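Local coordinates for phosphoribosylaminoimidazole carboxylase, ATPase subunit (Thermotoga maritima, PDB 3AX6), which probably catalyses the ATP-dependent carboxylation of 5-aminoimidazole ribonucleotide with bicarbonate to N5-carboxyaminoimidazole ribonucleotide, a step of purine biosynthesis, at residues G49-E54 with H72-T77; C192-E197 with I223-A228; I270-T275 with T293-P298; G309-P314 with E337-R342; I317-A322 with K366-V371. All coordinates share one frame; numbering follows the deposited sequence.

Interaction 1: residues G49-E54 with H72-T77; sequences GFFDSE and HIDVQT
Phe-50 and Phe-51 lie alongside Ile-73 and Asp-74, where two loops run in the same direction and each then enters a helix, 53-61 or 75-83. One backbone bond joins the loops: Asp-74 N donates to Phe-50 O over 2.7 Å, nearly along the C=O axis (C=O...N angle 174°). The same oxygen also receives a CA-H contact from Ile-73. Phe-50 sends its ring off towards Leu-30 and Ile-7 of the sheet; CB does most of the touching, 3.5 Å from His-72 O and 4.1 Å from Ile-73 CG2. Phe-51 instead lays its ring against the opposite backbone, with Asp-74 N 3.6 Å above one face and offset towards the rim; the flat ring can lie close on the backbone of Ile-73 and Asp-74, the latter's N-H already given to Phe-50 O. Asp-74 holds CG anti to its own N (chi1 -172°), beside the carbonyl carbon. As N-cap of helix 75-83, its OD1 accepts from Thr-77 N at 3.1 Å, met from above the carboxylate plane. Its OD2 accepts a hydrogen bond from a water, 3.2 Å away, that also donates to Phe-51 O at 3.0 Å. Asp-52 caps the other helix through Arg-55 N. Two loops of the Rossmann-like preATP-grasp domain are thus tied together at paired helix starts, where an aspartate's negative charge is probably favoured, and Asp-74 serves as cap, backbone donor and water acceptor together.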
# COMPACT_ATOMS: atom_id res chain seq x y z
N GLY A 49 -13.56 20.81 15.13
CA GLY A 49 -12.88 20.19 16.26
C GLY A 49 -13.52 18.90 16.75
O GLY A 49 -14.69 18.62 16.49
N PHE A 50 -12.72 18.13 17.48
CA PHE A 50 -13.14 16.85 18.01
C PHE A 50 -14.13 16.95 19.16
O PHE A 50 -14.49 15.95 19.78
CB PHE A 50 -11.91 16.06 18.44
CG PHE A 50 -10.87 15.93 17.36
CD1 PHE A 50 -9.55 16.29 17.59
CD2 PHE A 50 -11.22 15.47 16.09
CE1 PHE A 50 -8.60 16.19 16.58
CE2 PHE A 50 -10.28 15.37 15.07
CZ PHE A 50 -8.97 15.73 15.32
N PHE A 51 -14.57 18.17 19.46
CA PHE A 51 -15.53 18.38 20.53
C PHE A 51 -16.66 19.28 20.05
O PHE A 51 -17.41 19.83 20.85
CB PHE A 51 -14.84 18.95 21.77
CG PHE A 51 -14.12 17.90 22.56
CD1 PHE A 51 -14.81 17.08 23.44
CD2 PHE A 51 -12.76 17.67 22.36
CE1 PHE A 51 -14.17 16.03 24.10
CE2 PHE A 51 -12.10 16.63 23.02
CZ PHE A 51 -12.81 15.81 23.89
N ASP A 52 -16.77 19.41 18.73
CA ASP A 52 -17.82 20.21 18.12
C ASP A 52 -19.03 19.30 17.95
O ASP A 52 -19.30 18.79 16.86
CB ASP A 52 -17.39 20.75 16.76
CG ASP A 52 -18.44 21.65 16.14
OD1 ASP A 52 -19.64 21.31 16.21
OD2 ASP A 52 -18.07 22.70 15.57
N SER A 53 -19.74 19.10 19.05
CA SER A 53 -20.93 18.27 19.11
C SER A 53 -21.73 18.20 17.80
O SER A 53 -21.77 17.17 17.13
CB SER A 53 -21.83 18.78 20.24
OG SER A 53 -23.03 18.04 20.32
N GLU A 54 -22.36 19.31 17.43
CA GLU A 54 -23.17 19.35 16.23
C GLU A 54 -22.45 18.98 14.94
O GLU A 54 -23.09 18.55 13.98
CB GLU A 54 -23.82 20.73 16.10
CG GLU A 54 -24.58 21.14 17.35
CD GLU A 54 -25.26 22.48 17.22
OE1 GLU A 54 -24.59 23.47 16.84
OE2 GLU A 54 -26.48 22.55 17.50
N HIS A 72 -9.05 11.33 22.08
CA HIS A 72 -9.51 12.62 22.59
C HIS A 72 -10.60 13.18 21.69
O HIS A 72 -10.36 14.09 20.91
CB HIS A 72 -8.35 13.61 22.65
CG HIS A 72 -7.17 13.12 23.42
ND1 HIS A 72 -6.45 12.00 23.04
CD2 HIS A 72 -6.58 13.58 24.55
CE1 HIS A 72 -5.47 11.79 23.91
NE2 HIS A 72 -5.53 12.74 24.83
N ILE A 73 -11.80 12.62 21.81
CA ILE A 73 -12.92 13.08 21.01
C ILE A 73 -14.17 13.14 21.87
O ILE A 73 -14.20 12.59 22.97
CB ILE A 73 -13.19 12.13 19.82
CG1 ILE A 73 -13.57 10.74 20.33
CG2 ILE A 73 -11.96 12.04 18.95
CD1 ILE A 73 -13.75 9.71 19.23
N ASP A 74 -15.19 13.83 21.38
CA ASP A 74 -16.43 13.96 22.11
C ASP A 74 -17.08 12.58 22.20
O ASP A 74 -17.96 12.24 21.41
CB ASP A 74 -17.36 14.93 21.39
CG ASP A 74 -18.59 15.26 22.20
OD1 ASP A 74 -18.80 14.64 23.26
OD2 ASP A 74 -19.35 16.14 21.76
N VAL A 75 -16.63 11.78 23.16
CA VAL A 75 -17.15 10.44 23.32
C VAL A 75 -18.62 10.41 23.75
O VAL A 75 -19.37 9.53 23.34
CB VAL A 75 -16.29 9.63 24.34
CG1 VAL A 75 -16.18 10.39 25.65
CG2 VAL A 75 -16.89 8.25 24.57
N GLN A 76 -19.03 11.38 24.57
CA GLN A 76 -20.40 11.42 25.05
C GLN A 76 -21.43 11.67 23.95
O GLN A 76 -22.51 11.07 23.96
CB GLN A 76 -20.56 12.47 26.16
CG GLN A 76 -19.83 12.11 27.46
CD GLN A 76 -20.29 10.79 28.08
OE1 GLN A 76 -21.47 10.61 28.40
NE2 GLN A 76 -19.36 9.86 28.25
N THR A 77 -21.12 12.54 22.99
CA THR A 77 -22.06 12.78 21.91
C THR A 77 -22.14 11.52 21.05
O THR A 77 -23.20 11.18 20.52
CB THR A 77 -21.65 13.99 21.02
OG1 THR A 77 -22.63 14.20 20.01
CG2 THR A 77 -20.33 13.73 20.35
O HOH W 1 -18.60 18.78 23.36

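Interaction 2: residues C192-E197 with I223-A228; sequences CYPVVE and IAREIA
Arg-225 reaches Cys-192 and Tyr-193 by a bend at chi3 (66°), which turns NE aside, while Cys-192 holds SG anti to its backbone N (chi1 -168°), which places it beside the arginine stem. The setting is the alpha+beta packing of helix on antiparallel sheet in the ATP-grasp domain: helix 218-235 lies on the sheet that contains strand 190-198, their local axes 8.4 Å apart and at 120°. Cys-192 SG lies 3.8 Å from Arg-225 CB, a soft neighbour for the aliphatic stem, and 3.7 Å from Arg-225 NE, where the polar end begins. Further along the strand, Val-195 turns towards the helix and meets Arg-225 CG through CG1 at 3.9 Å, the two side chains crossing obliquely. Its CB stands 4.3 Å from Ala-224 CB, where a small residue lets the helix come close to the sheet. Ala-224 in turn packs on Met-245 of strand 239-248. The charged end rests on the strand backbone, whose carbonyl oxygens would favour a positive charge, yet the approach of Arg-225 NH2 to Cys-192 O is doubtfully short and its angle too poor for a hydrogen bond. That carbonyl accepts instead from Thr-293 OG1. Tyr-193 turns its ring away from the helix, and its OH reaches Thr-275 O. Its own carbonyl stays beneath the arginine, with Tyr-193 O 3.2 Å from the plane of the Arg-225 guanidinium, over its centre.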
# COMPACT_ATOMS: atom_id res chain seq x y z
N CYS A 192 -6.18 -12.52 14.77
CA CYS A 192 -5.07 -12.14 15.62
C CYS A 192 -3.75 -12.09 14.86
O CYS A 192 -3.43 -12.99 14.09
CB CYS A 192 -4.97 -13.10 16.81
SG CYS A 192 -3.85 -12.53 18.13
N TYR A 193 -2.99 -11.03 15.10
CA TYR A 193 -1.70 -10.83 14.45
C TYR A 193 -0.58 -11.41 15.28
O TYR A 193 -0.78 -11.84 16.41
CB TYR A 193 -1.46 -9.34 14.22
CG TYR A 193 -2.20 -8.80 13.01
CD1 TYR A 193 -1.66 -8.92 11.73
CD2 TYR A 193 -3.46 -8.23 13.14
CE1 TYR A 193 -2.36 -8.46 10.62
CE2 TYR A 193 -4.17 -7.78 12.04
CZ TYR A 193 -3.62 -7.90 10.78
OH TYR A 193 -4.33 -7.45 9.70
N PRO A 194 0.63 -11.46 14.70
CA PRO A 194 1.73 -12.00 15.50
C PRO A 194 1.99 -11.04 16.67
O PRO A 194 1.59 -9.87 16.62
CB PRO A 194 2.89 -12.01 14.51
CG PRO A 194 2.21 -12.20 13.18
CD PRO A 194 1.02 -11.29 13.29
N VAL A 195 2.61 -11.53 17.72
CA VAL A 195 2.92 -10.65 18.84
C VAL A 195 4.25 -10.01 18.46
O VAL A 195 5.11 -10.67 17.88
CB VAL A 195 3.02 -11.44 20.18
CG1 VAL A 195 3.04 -12.92 19.93
CG2 VAL A 195 4.25 -11.02 20.96
N VAL A 196 4.41 -8.72 18.75
CA VAL A 196 5.66 -8.04 18.42
C VAL A 196 6.40 -7.57 19.66
O VAL A 196 5.82 -7.48 20.75
CB VAL A 196 5.44 -6.85 17.47
CG1 VAL A 196 4.88 -7.35 16.15
CG2 VAL A 196 4.51 -5.83 18.10
N GLU A 197 7.68 -7.28 19.48
CA GLU A 197 8.55 -6.85 20.57
C GLU A 197 8.94 -5.39 20.46
O GLU A 197 9.33 -4.91 19.40
CB GLU A 197 9.81 -7.73 20.55
CG GLU A 197 10.84 -7.45 21.64
CD GLU A 197 12.13 -8.27 21.46
OE1 GLU A 197 12.08 -9.39 20.92
OE2 GLU A 197 13.21 -7.79 21.86
N ILE A 223 0.45 -17.57 24.58
CA ILE A 223 -0.33 -16.98 25.67
C ILE A 223 -0.64 -15.50 25.43
O ILE A 223 -1.72 -15.03 25.77
CB ILE A 223 0.41 -17.13 27.03
CG1 ILE A 223 0.39 -18.60 27.45
CG2 ILE A 223 -0.23 -16.23 28.10
CD1 ILE A 223 1.13 -18.87 28.76
N ALA A 224 0.31 -14.77 24.85
CA ALA A 224 0.13 -13.35 24.56
C ALA A 224 -1.01 -13.13 23.56
O ALA A 224 -1.78 -12.18 23.69
CB ALA A 224 1.43 -12.75 24.00
N ARG A 225 -1.10 -14.01 22.57
CA ARG A 225 -2.15 -13.92 21.55
C ARG A 225 -3.47 -14.32 22.17
O ARG A 225 -4.52 -13.84 21.76
CB ARG A 225 -1.81 -14.81 20.35
CG ARG A 225 -0.56 -14.37 19.59
CD ARG A 225 -0.26 -15.23 18.36
NE ARG A 225 -1.27 -15.10 17.32
CZ ARG A 225 -1.02 -15.06 16.01
NH1 ARG A 225 0.23 -15.14 15.56
NH2 ARG A 225 -2.01 -14.93 15.14
N GLU A 226 -3.42 -15.21 23.15
CA GLU A 226 -4.62 -15.67 23.84
C GLU A 226 -5.14 -14.55 24.75
O GLU A 226 -6.34 -14.26 24.76
CB GLU A 226 -4.32 -16.93 24.67
CG GLU A 226 -4.00 -18.17 23.83
CD GLU A 226 -3.64 -19.40 24.67
OE1 GLU A 226 -3.39 -20.47 24.07
OE2 GLU A 226 -3.62 -19.31 25.92
N ILE A 227 -4.24 -13.92 25.51
CA ILE A 227 -4.63 -12.83 26.40
C ILE A 227 -5.27 -11.70 25.59
O ILE A 227 -6.34 -11.21 25.92
CB ILE A 227 -3.41 -12.24 27.15
CG1 ILE A 227 -2.64 -13.33 27.89
CG2 ILE A 227 -3.88 -11.16 28.12
CD1 ILE A 227 -3.43 -14.03 28.95
N ALA A 228 -4.58 -11.30 24.53
CA ALA A 228 -5.04 -10.21 23.67
C ALA A 228 -6.41 -10.50 23.08
O ALA A 228 -7.28 -9.64 23.07
CB ALA A 228 -4.04 -9.95 22.56

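Interaction 3: residues I270-T275 with T293-P298; sequences IEACVT and TELLIP
Ala-272 and Cys-273, where helix 268-272 ends, meet Leu-295 and Leu-296 of the loop that leads into strand 299-305. Cys-273 and Leu-295 form a single beta bridge, by which the end of the helix is clasped to an irregular loop at the dimer interface. On one side of the bridge stand Ala-272, Cys-273 and Leu-295. Leu-295 points CB away from the helix segment, but chi1 of -178° sets CG anti to its N and chi2 of 70° then turns CD1 back, 3.7 Å from Ala-272 CB and 3.9 Å from Cys-273 SG. A methyl and a thiol are small enough to receive it. On the other side, Val-274 CG2 touches Leu-296 CD2 at 4.0 Å and also the aliphatic root of Glu-294, whose CB is 3.8 Å from that same CG2; the extended rest of the glutamate takes its carboxylate to a long, weak ion pair with Arg-352 of the second subunit. Apolar side chains suit this side, which packs on the partner: Val-274 on Val-350, and Leu-296 on Ile-297, of the second subunit. Two backbone bonds flank the bridge. Val-274 N donates to Glu-294 O at 3.1 Å, in the carbonyl plane, whereas Leu-296 N reaches Ala-272 O at 2.7 Å, tilted 20° from its plane. Packing is tight beyond the second bond, for Ala-272 CB sits just 3.0 Å from Ile-297 O.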
# COMPACT_ATOMS: atom_id res chain seq x y z
N ILE A 270 1.94 -3.74 7.37
CA ILE A 270 1.85 -3.20 6.02
C ILE A 270 2.88 -3.83 5.09
O ILE A 270 2.60 -4.08 3.92
CB ILE A 270 2.06 -1.67 6.00
CG1 ILE A 270 0.95 -0.98 6.79
CG2 ILE A 270 2.09 -1.15 4.57
CD1 ILE A 270 1.22 0.48 7.07
N GLU A 271 4.05 -4.12 5.65
CA GLU A 271 5.15 -4.69 4.88
C GLU A 271 5.35 -6.19 5.03
O GLU A 271 5.88 -6.83 4.13
CB GLU A 271 6.48 -4.02 5.26
CG GLU A 271 6.45 -2.52 5.49
CD GLU A 271 6.17 -1.72 4.23
OE1 GLU A 271 6.51 -2.20 3.12
OE2 GLU A 271 5.63 -0.60 4.35
N ALA A 272 4.94 -6.76 6.17
CA ALA A 272 5.19 -8.18 6.42
C ALA A 272 4.03 -9.14 6.59
O ALA A 272 4.24 -10.33 6.82
CB ALA A 272 6.11 -8.31 7.62
N CYS A 273 2.81 -8.64 6.50
CA CYS A 273 1.65 -9.49 6.66
C CYS A 273 0.77 -9.43 5.43
O CYS A 273 0.85 -8.48 4.65
CB CYS A 273 0.85 -9.08 7.90
SG CYS A 273 1.66 -9.49 9.48
N VAL A 274 -0.05 -10.45 5.25
CA VAL A 274 -0.93 -10.51 4.10
C VAL A 274 -1.85 -9.29 4.07
O VAL A 274 -1.88 -8.56 3.08
CB VAL A 274 -1.75 -11.82 4.12
CG1 VAL A 274 -2.74 -11.85 2.96
CG2 VAL A 274 -0.79 -13.01 4.03
N THR A 275 -2.59 -9.05 5.16
CA THR A 275 -3.47 -7.89 5.22
C THR A 275 -3.05 -6.91 6.32
O THR A 275 -2.87 -7.28 7.48
CB THR A 275 -4.98 -8.29 5.41
OG1 THR A 275 -5.50 -7.71 6.60
CG2 THR A 275 -5.14 -9.77 5.45
N THR A 293 -3.86 -12.90 8.67
CA THR A 293 -2.83 -12.16 9.38
C THR A 293 -1.47 -12.85 9.26
O THR A 293 -0.58 -12.58 10.07
CB THR A 293 -3.13 -12.04 10.88
OG1 THR A 293 -3.13 -13.35 11.47
CG2 THR A 293 -4.48 -11.35 11.12
N GLU A 294 -1.32 -13.73 8.27
CA GLU A 294 -0.08 -14.48 8.09
C GLU A 294 1.15 -13.57 7.94
O GLU A 294 1.11 -12.58 7.22
CB GLU A 294 -0.19 -15.40 6.86
CG GLU A 294 1.01 -16.33 6.65
CD GLU A 294 0.89 -17.19 5.38
OE1 GLU A 294 1.86 -17.91 5.06
OE2 GLU A 294 -0.17 -17.15 4.72
N LEU A 295 2.22 -13.90 8.65
CA LEU A 295 3.46 -13.13 8.59
C LEU A 295 4.28 -13.73 7.46
O LEU A 295 4.73 -14.87 7.55
CB LEU A 295 4.23 -13.21 9.90
CG LEU A 295 5.53 -12.41 9.99
CD1 LEU A 295 5.23 -10.93 10.03
CD2 LEU A 295 6.28 -12.80 11.25
N LEU A 296 4.49 -12.95 6.40
CA LEU A 296 5.23 -13.41 5.24
C LEU A 296 6.74 -13.38 5.45
O LEU A 296 7.48 -14.18 4.88
CB LEU A 296 4.87 -12.55 4.02
CG LEU A 296 3.41 -12.53 3.59
CD1 LEU A 296 3.24 -11.55 2.44
CD2 LEU A 296 2.96 -13.93 3.17
N ILE A 297 7.21 -12.45 6.27
CA ILE A 297 8.64 -12.32 6.52
C ILE A 297 8.86 -11.44 7.74
O ILE A 297 8.12 -10.49 7.94
CB ILE A 297 9.34 -11.65 5.30
CG1 ILE A 297 10.84 -11.54 5.52
CG2 ILE A 297 8.77 -10.24 5.08
CD1 ILE A 297 11.60 -11.16 4.26
N PRO A 298 9.87 -11.76 8.57
CA PRO A 298 10.19 -10.99 9.77
C PRO A 298 10.44 -9.53 9.42
O PRO A 298 10.86 -9.21 8.32
CB PRO A 298 11.45 -11.68 10.29
CG PRO A 298 11.18 -13.12 9.93
CD PRO A 298 10.67 -13.00 8.51

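Interaction 4: residues G309-P314 with E337-R342; sequences GYYGKP and ETRPYR
The residue before a type II beta turn (Arg-339 to Arg-342), Thr-338, forms a single antiparallel bridge with Gly-312 at the surface of the C-terminal domain. The two are a hydrogen-bonded pair: Thr-338 N gives a firm bond to Gly-312 O at 2.7 Å, while the return bond, Gly-312 N to Thr-338 O, is long and weak at 3.5 Å. Gly-312 has a positive phi of 104°, and at its backbone angles a CB would press on the carbonyl of Tyr-311. Pro-340 fits the second position of the turn, its ring fixing phi; it offers an apolar surface to Tyr-311. The proline crosses the tyrosine at about a right angle and puts CD over one ring face, 3.4 Å from Tyr-311 CE1. Arg-339 approaches the same ring at its edge instead, its NH2 3.6 Å from Tyr-311 CE1, with the guanidinium turned 64° from the ring plane. Thr-338, the buried residue here, holds OG1 anti to its N (chi1 -173°), and this hydroxyl donates to a water at 3.0 Å, which in turn donates to Tyr-310 O at 2.9 Å. Its CG2 faces Gly-312 O. A second water donates to Glu-337 OE2 and accepts weakly from Gly-312 N, a weak bridge; Glu-337 OE1 makes a long salt bridge with Arg-342 of its own segment. Between the loops, then, one firm and one weak backbone bond are supplemented by tyrosine-proline packing and water bridges, as suits a partly solvated surface contact, while the turn itself is also bonded to Gly-306.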
# COMPACT_ATOMS: atom_id res chain seq x y z
N GLY A 309 16.84 20.65 16.93
CA GLY A 309 17.37 21.85 16.30
C GLY A 309 16.98 22.10 14.86
O GLY A 309 17.61 22.89 14.17
N TYR A 310 15.93 21.42 14.40
CA TYR A 310 15.46 21.60 13.03
C TYR A 310 13.98 21.90 13.03
O TYR A 310 13.20 21.19 13.66
CB TYR A 310 15.75 20.36 12.21
CG TYR A 310 17.21 20.18 11.91
CD1 TYR A 310 17.84 20.98 10.95
CD2 TYR A 310 17.97 19.25 12.60
CE1 TYR A 310 19.20 20.85 10.69
CE2 TYR A 310 19.34 19.11 12.35
CZ TYR A 310 19.94 19.92 11.39
OH TYR A 310 21.29 19.80 11.15
N TYR A 311 13.60 22.97 12.33
CA TYR A 311 12.21 23.40 12.24
C TYR A 311 11.93 23.85 10.80
O TYR A 311 12.85 24.23 10.09
CB TYR A 311 11.96 24.57 13.19
CG TYR A 311 12.32 24.27 14.62
CD1 TYR A 311 11.35 23.91 15.55
CD2 TYR A 311 13.65 24.34 15.05
CE1 TYR A 311 11.69 23.61 16.87
CE2 TYR A 311 14.01 24.04 16.36
CZ TYR A 311 13.03 23.68 17.27
OH TYR A 311 13.38 23.35 18.54
N GLY A 312 10.67 23.80 10.38
CA GLY A 312 10.33 24.23 9.03
C GLY A 312 10.04 23.11 8.04
O GLY A 312 9.53 22.05 8.42
N LYS A 313 10.38 23.35 6.78
CA LYS A 313 10.17 22.37 5.71
C LYS A 313 11.04 21.14 5.88
O LYS A 313 12.27 21.24 5.95
CB LYS A 313 10.43 23.00 4.34
CG LYS A 313 9.43 24.09 3.98
CD LYS A 313 9.68 24.67 2.59
CE LYS A 313 8.69 25.79 2.29
NZ LYS A 313 8.84 26.34 0.92
N PRO A 314 10.42 19.95 5.94
CA PRO A 314 11.11 18.68 6.12
C PRO A 314 12.13 18.42 5.01
O PRO A 314 11.93 18.84 3.87
CB PRO A 314 9.98 17.65 6.08
CG PRO A 314 8.75 18.45 6.44
CD PRO A 314 8.98 19.73 5.71
N GLU A 337 5.59 20.36 8.02
CA GLU A 337 6.60 20.98 8.87
C GLU A 337 7.22 20.02 9.88
O GLU A 337 6.50 19.28 10.55
CB GLU A 337 6.02 22.20 9.60
CG GLU A 337 4.82 21.90 10.49
CD GLU A 337 4.47 23.06 11.41
OE1 GLU A 337 3.43 22.97 12.11
OE2 GLU A 337 5.23 24.06 11.45
N THR A 338 8.54 20.02 9.97
CA THR A 338 9.20 19.15 10.93
C THR A 338 9.44 19.89 12.24
O THR A 338 9.54 21.13 12.27
CB THR A 338 10.55 18.62 10.42
OG1 THR A 338 11.05 17.65 11.35
CG2 THR A 338 11.57 19.75 10.31
N ARG A 339 9.54 19.13 13.32
CA ARG A 339 9.76 19.66 14.66
C ARG A 339 10.38 18.55 15.52
O ARG A 339 9.97 17.39 15.46
CB ARG A 339 8.41 20.11 15.23
CG ARG A 339 8.43 20.53 16.68
CD ARG A 339 7.19 21.35 16.98
NE ARG A 339 7.22 22.61 16.24
CZ ARG A 339 7.74 23.74 16.72
NH1 ARG A 339 7.73 24.83 15.97
NH2 ARG A 339 8.23 23.79 17.95
N PRO A 340 11.40 18.90 16.32
CA PRO A 340 12.05 17.90 17.17
C PRO A 340 11.10 16.89 17.81
O PRO A 340 10.05 17.26 18.34
CB PRO A 340 12.77 18.76 18.21
CG PRO A 340 13.16 19.97 17.42
CD PRO A 340 11.91 20.25 16.61
N TYR A 341 11.47 15.62 17.72
CA TYR A 341 10.70 14.52 18.31
C TYR A 341 9.38 14.19 17.65
O TYR A 341 8.81 13.13 17.91
CB TYR A 341 10.50 14.79 19.80
CG TYR A 341 11.78 15.24 20.47
CD1 TYR A 341 12.88 14.38 20.57
CD2 TYR A 341 11.92 16.55 20.94
CE1 TYR A 341 14.10 14.82 21.11
CE2 TYR A 341 13.13 17.00 21.48
CZ TYR A 341 14.21 16.13 21.56
OH TYR A 341 15.40 16.59 22.07
N ARG A 342 8.88 15.07 16.79
CA ARG A 342 7.61 14.81 16.11
C ARG A 342 7.74 13.60 15.18
O ARG A 342 8.79 13.39 14.57
CB ARG A 342 7.17 16.02 15.29
CG ARG A 342 5.96 15.74 14.41
CD ARG A 342 5.65 16.89 13.48
NE ARG A 342 5.19 18.08 14.19
CZ ARG A 342 4.76 19.18 13.59
NH1 ARG A 342 4.73 19.25 12.26
NH2 ARG A 342 4.36 20.22 14.31
O HOH W 2 13.09 18.34 13.46
O HOH W 3 8.18 25.07 12.00

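Interaction 5: residues I317-A322 with K366-V371; sequences IGLEEA and KILKVV
Ile-367 meets the start of helix 319-323, just before the chain enters a two-stranded antiparallel ribbon made of strands 314-317 and 369-372 in the C-terminal part of the protein. Its CG2 lies 3.4 Å from Gly-318 O, and its side chain crosses that of Glu-321 at about a right angle, with CD1 and CG1 beside OE2. The backbone here is close: a CB on Gly-318, the N-cap residue, would clash with Ile-367 O, so glycine fits and lends a CA-H contact to that oxygen. Leu-368 points its CB away, yet its CG comes back to Ala-322 CB at 3.7 Å; alanine's size lets the branched leucine approach the helix, and Leu-368 also packs on Phe-347 and Leu-304 of the large sheet. Lys-369 pairs with Ile-317 in the hydrogen-bonded manner, Lys-369 N to Ile-317 O and Ile-317 N to Lys-369 O both measuring 3.0 Å. Ile-317 keeps CG1 between its N and carbonyl carbon (chi1 71°), which brings that atom tightly onto the lysine stem, 3.3 Å from Lys-369 CB. Val-371 closes the run: its CG2 meets Ile-317 CD1 at 4.5 Å.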
# COMPACT_ATOMS: atom_id res chain seq x y z
N ILE A 317 17.94 13.04 4.99
CA ILE A 317 19.36 12.79 4.80
C ILE A 317 19.60 11.30 5.00
O ILE A 317 19.00 10.68 5.87
CB ILE A 317 20.26 13.59 5.79
CG1 ILE A 317 20.13 13.02 7.20
CG2 ILE A 317 19.89 15.07 5.75
CD1 ILE A 317 21.07 13.68 8.19
N GLY A 318 20.48 10.75 4.17
CA GLY A 318 20.81 9.34 4.26
C GLY A 318 19.96 8.42 3.41
O GLY A 318 20.10 7.20 3.48
N LEU A 319 19.08 8.99 2.58
CA LEU A 319 18.21 8.17 1.76
C LEU A 319 18.95 7.16 0.90
O LEU A 319 18.65 5.97 0.96
CB LEU A 319 17.31 9.04 0.87
CG LEU A 319 16.23 8.24 0.12
CD1 LEU A 319 15.37 7.50 1.13
CD2 LEU A 319 15.36 9.17 -0.72
N GLU A 320 19.92 7.62 0.11
CA GLU A 320 20.68 6.71 -0.76
C GLU A 320 21.43 5.62 -0.01
O GLU A 320 21.39 4.45 -0.39
CB GLU A 320 21.67 7.50 -1.63
CG GLU A 320 21.02 8.22 -2.81
CD GLU A 320 21.84 8.09 -4.07
OE1 GLU A 320 22.20 6.96 -4.41
OE2 GLU A 320 22.11 9.11 -4.73
N GLU A 321 22.10 6.02 1.06
CA GLU A 321 22.86 5.09 1.87
C GLU A 321 21.89 4.10 2.52
O GLU A 321 22.18 2.91 2.62
CB GLU A 321 23.63 5.86 2.95
CG GLU A 321 24.74 5.10 3.64
CD GLU A 321 25.39 5.93 4.74
OE1 GLU A 321 25.32 7.17 4.68
OE2 GLU A 321 25.99 5.34 5.67
N ALA A 322 20.74 4.61 2.94
CA ALA A 322 19.73 3.78 3.58
C ALA A 322 19.08 2.81 2.60
O ALA A 322 18.95 1.62 2.90
CB ALA A 322 18.67 4.65 4.23
N LYS A 366 20.72 5.40 12.19
CA LYS A 366 21.71 6.46 12.36
C LYS A 366 21.95 7.21 11.06
O LYS A 366 22.53 8.29 11.07
CB LYS A 366 23.03 5.88 12.86
CG LYS A 366 22.92 5.17 14.20
CD LYS A 366 24.22 4.49 14.58
CE LYS A 366 24.10 3.77 15.91
NZ LYS A 366 25.32 2.99 16.23
N ILE A 367 21.51 6.62 9.96
CA ILE A 367 21.69 7.20 8.63
C ILE A 367 20.51 8.05 8.15
O ILE A 367 20.70 9.16 7.64
CB ILE A 367 21.95 6.07 7.60
CG1 ILE A 367 23.23 5.33 7.98
CG2 ILE A 367 22.03 6.63 6.19
CD1 ILE A 367 23.55 4.15 7.07
N LEU A 368 19.30 7.52 8.29
CA LEU A 368 18.10 8.24 7.88
C LEU A 368 17.75 9.29 8.92
O LEU A 368 17.63 8.97 10.10
CB LEU A 368 16.92 7.27 7.74
CG LEU A 368 16.59 6.81 6.33
CD1 LEU A 368 15.37 5.90 6.35
CD2 LEU A 368 16.33 8.03 5.45
N LYS A 369 17.57 10.53 8.48
CA LYS A 369 17.23 11.60 9.41
C LYS A 369 16.37 12.69 8.79
O LYS A 369 16.64 13.14 7.67
CB LYS A 369 18.51 12.20 9.99
CG LYS A 369 19.34 11.19 10.75
CD LYS A 369 20.47 11.82 11.54
CE LYS A 369 21.20 10.77 12.37
NZ LYS A 369 20.25 9.99 13.23
N VAL A 370 15.33 13.09 9.51
CA VAL A 370 14.44 14.15 9.05
C VAL A 370 15.00 15.45 9.59
O VAL A 370 15.10 15.65 10.80
CB VAL A 370 13.02 13.95 9.58
CG1 VAL A 370 12.12 15.07 9.09
CG2 VAL A 370 12.49 12.59 9.14
N VAL A 371 15.36 16.34 8.68
CA VAL A 371 15.95 17.63 9.00
C VAL A 371 15.10 18.73 8.37
O VAL A 371 14.03 18.47 7.83
CB VAL A 371 17.42 17.64 8.49
CG1 VAL A 371 17.92 19.05 8.24
CG2 VAL A 371 18.31 16.95 9.51

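Along the chain the first three contacts come in series, and interactions 4 and 5 interleave, their segments alternating. Interaction 1 belongs to the preATP-grasp domain, its centre about 32 Å from that of interaction 2 and about 35 Å from that of interaction 3, across the chain's centre. Interactions 2 and 3 have centres about 15 Å apart and touch through strand 190-198, which meets both segments of interaction 3. Interactions 4 and 5, also about 15 Å apart by centres, share the C-terminal region: Tyr-310 and Thr-338 pack on Val-371 and Val-370. Interactions 3 and 5 both reach the second subunit, so parts of both regions lie at the homodimer interface.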